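Local coordinates for protein Drep2 (PDB 4D2K) that probably acts in apoptotic DNA fragmentation, its CIDE domain binding copies of itself and likely building higher-order assemblies, at residues Leu41-Ser46 and Leu75-Gln80. Residues are numbered along the deposited sequence; the frame is centred on the assembly and turned at random.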
loop_
_atom_site.group_PDB
_atom_site.type_symbol
_atom_site.label_atom_id
_atom_site.label_comp_id
_atom_site.label_asym_id
_atom_site.label_seq_id
_atom_site.Cartn_x
_atom_site.Cartn_y
_atom_site.Cartn_z
ATOM N N LEU A 41 3.594 -2.673 8.459
ATOM C CA LEU A 41 4.951 -2.939 8.007
ATOM C C LEU A 41 5.991 -2.388 8.986
ATOM O O LEU A 41 7.175 -2.427 8.705
ATOM C CB LEU A 41 5.173 -2.386 6.599
ATOM C CG LEU A 41 4.902 -3.421 5.488
ATOM C CD1 LEU A 41 3.537 -4.029 5.631
ATOM C CD2 LEU A 41 5.029 -2.790 4.106
ATOM N N GLY A 42 5.550 -1.907 10.146
ATOM C CA GLY A 42 6.466 -1.457 11.186
ATOM C C GLY A 42 7.211 -0.173 10.833
ATOM O O GLY A 42 8.325 0.079 11.299
ATOM N N VAL A 43 6.543 0.670 10.059
ATOM C CA VAL A 43 7.062 1.961 9.650
ATOM C C VAL A 43 6.544 3.027 10.618
ATOM O O VAL A 43 5.340 3.074 10.901
ATOM C CB VAL A 43 6.603 2.311 8.204
ATOM C CG1 VAL A 43 7.084 3.702 7.777
ATOM C CG2 VAL A 43 7.044 1.227 7.208
ATOM N N PRO A 44 7.448 3.880 11.139
ATOM C CA PRO A 44 7.025 4.894 12.115
ATOM C C PRO A 44 5.957 5.771 11.483
ATOM O O PRO A 44 6.049 6.059 10.287
ATOM C CB PRO A 44 8.306 5.685 12.402
ATOM C CG PRO A 44 9.434 4.798 11.987
ATOM C CD PRO A 44 8.899 3.634 11.186
ATOM N N ALA A 45 4.951 6.156 12.260
ATOM C CA ALA A 45 3.749 6.764 11.697
ATOM C C ALA A 45 3.979 8.071 10.961
ATOM O O ALA A 45 3.268 8.379 10.003
ATOM C CB ALA A 45 2.725 6.985 12.800
ATOM N N SER A 46 4.981 8.829 11.382
ATOM C CA SER A 46 5.250 10.118 10.753
ATOM C C SER A 46 5.908 9.980 9.386
ATOM O O SER A 46 5.701 10.823 8.510
ATOM C CB SER A 46 6.128 10.985 11.664
ATOM O OG SER A 46 7.398 10.379 11.862
ATOM N N LEU A 75 -0.489 -4.369 -3.162
ATOM C CA LEU A 75 0.205 -3.084 -3.180
ATOM C C LEU A 75 1.568 -3.214 -2.494
ATOM O O LEU A 75 1.742 -4.057 -1.621
ATOM C CB LEU A 75 -0.628 -2.007 -2.476
ATOM C CG LEU A 75 -2.029 -1.702 -3.012
ATOM C CD1 LEU A 75 -2.784 -0.726 -2.094
ATOM C CD2 LEU A 75 -1.928 -1.150 -4.440
ATOM N N LEU A 76 2.545 -2.412 -2.906
ATOM C CA LEU A 76 3.814 -2.358 -2.191
ATOM C C LEU A 76 3.911 -1.008 -1.515
ATOM O O LEU A 76 3.548 0.028 -2.081
ATOM C CB LEU A 76 5.024 -2.558 -3.120
ATOM C CG LEU A 76 5.100 -3.767 -4.056
ATOM C CD1 LEU A 76 6.469 -3.828 -4.716
ATOM C CD2 LEU A 76 4.787 -5.074 -3.344
ATOM N N LEU A 77 4.431 -1.024 -0.304
ATOM C CA LEU A 77 4.728 0.203 0.379
ATOM C C LEU A 77 6.226 0.440 0.181
ATOM O O LEU A 77 7.021 -0.422 0.492
ATOM C CB LEU A 77 4.343 0.088 1.851
ATOM C CG LEU A 77 4.230 1.325 2.728
ATOM C CD1 LEU A 77 3.304 1.018 3.881
ATOM C CD2 LEU A 77 5.592 1.672 3.262
ATOM N N LEU A 78 6.595 1.589 -0.368
ATOM C CA LEU A 78 7.998 1.952 -0.590
ATOM C C LEU A 78 8.405 3.052 0.362
ATOM O O LEU A 78 7.749 4.099 0.425
ATOM C CB LEU A 78 8.223 2.460 -2.020
ATOM C CG LEU A 78 7.759 1.553 -3.155
ATOM C CD1 LEU A 78 8.002 2.205 -4.502
ATOM C CD2 LEU A 78 8.445 0.208 -3.067
ATOM N N ARG A 79 9.468 2.825 1.115
ATOM C CA ARG A 79 10.012 3.881 1.965
ATOM C C ARG A 79 11.417 4.261 1.509
ATOM O O ARG A 79 12.030 3.549 0.708
ATOM C CB ARG A 79 10.024 3.443 3.426
ATOM C CG ARG A 79 10.405 1.977 3.630
ATOM C CD ARG A 79 10.309 1.568 5.092
ATOM N NE ARG A 79 10.897 2.580 5.963
ATOM C CZ ARG A 79 11.145 2.400 7.256
ATOM N NH1 ARG A 79 10.874 1.234 7.824
ATOM N NH2 ARG A 79 11.680 3.377 7.976
ATOM N N GLN A 80 11.903 5.395 2.005
ATOM C CA GLN A 80 13.313 5.786 1.882
ATOM C C GLN A 80 14.046 5.397 0.606
ATOM O O GLN A 80 15.013 4.627 0.676
ATOM C CB GLN A 80 14.113 5.172 3.040
ATOM C CG GLN A 80 13.923 5.793 4.415
ATOM C CD GLN A 80 14.867 5.173 5.430
ATOM O OE1 GLN A 80 15.380 4.066 5.219
ATOM N NE2 GLN A 80 15.114 5.885 6.524
#
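Arg79 gives a clear example of a long cationic side chain that sets its last methylene and its guanidinium against a valine and pairs its charge with a carboxylate. From CB the chain starts on the most hindered side, CG tucked between the backbone N and C (chi1 39°). Arg79 CD then meets Val43 CG2 at 3.9 Å. The chain bends at chi3 (-44°), and the two side chains meet end to end. Arg79 NH1 also lies 3.9 Å from Val43 CG2, while Val43 CG1, anti to its own backbone N, sits over the centre of one guanidinium face of Arg79, 4.3 Å above the plane. Arg79 NH2 passes Pro44 CD at 4.3 Å and forms a salt bridge with Glu47 OE1, just beyond Ser46; NE is also hydrogen-bonded next to the segments, so the head is probably held in place.

Val43 CG2 also lies 4.2 Å from Leu77 CD2, so one methyl touches both strand residues. Further back along the strand, Leu41 and Leu77 pass one another running opposite ways, Leu41 CD2 resting 3.7 Å from Leu77 CB. Gly42, with positive phi, is the C-prime residue of the Schellman motif ending helix 30-40. The contact joins this helix exit to central strand 74-79 of the ubiquitin-like fold, flanked by parallel strand 10-16 and antiparallel strand 49-53.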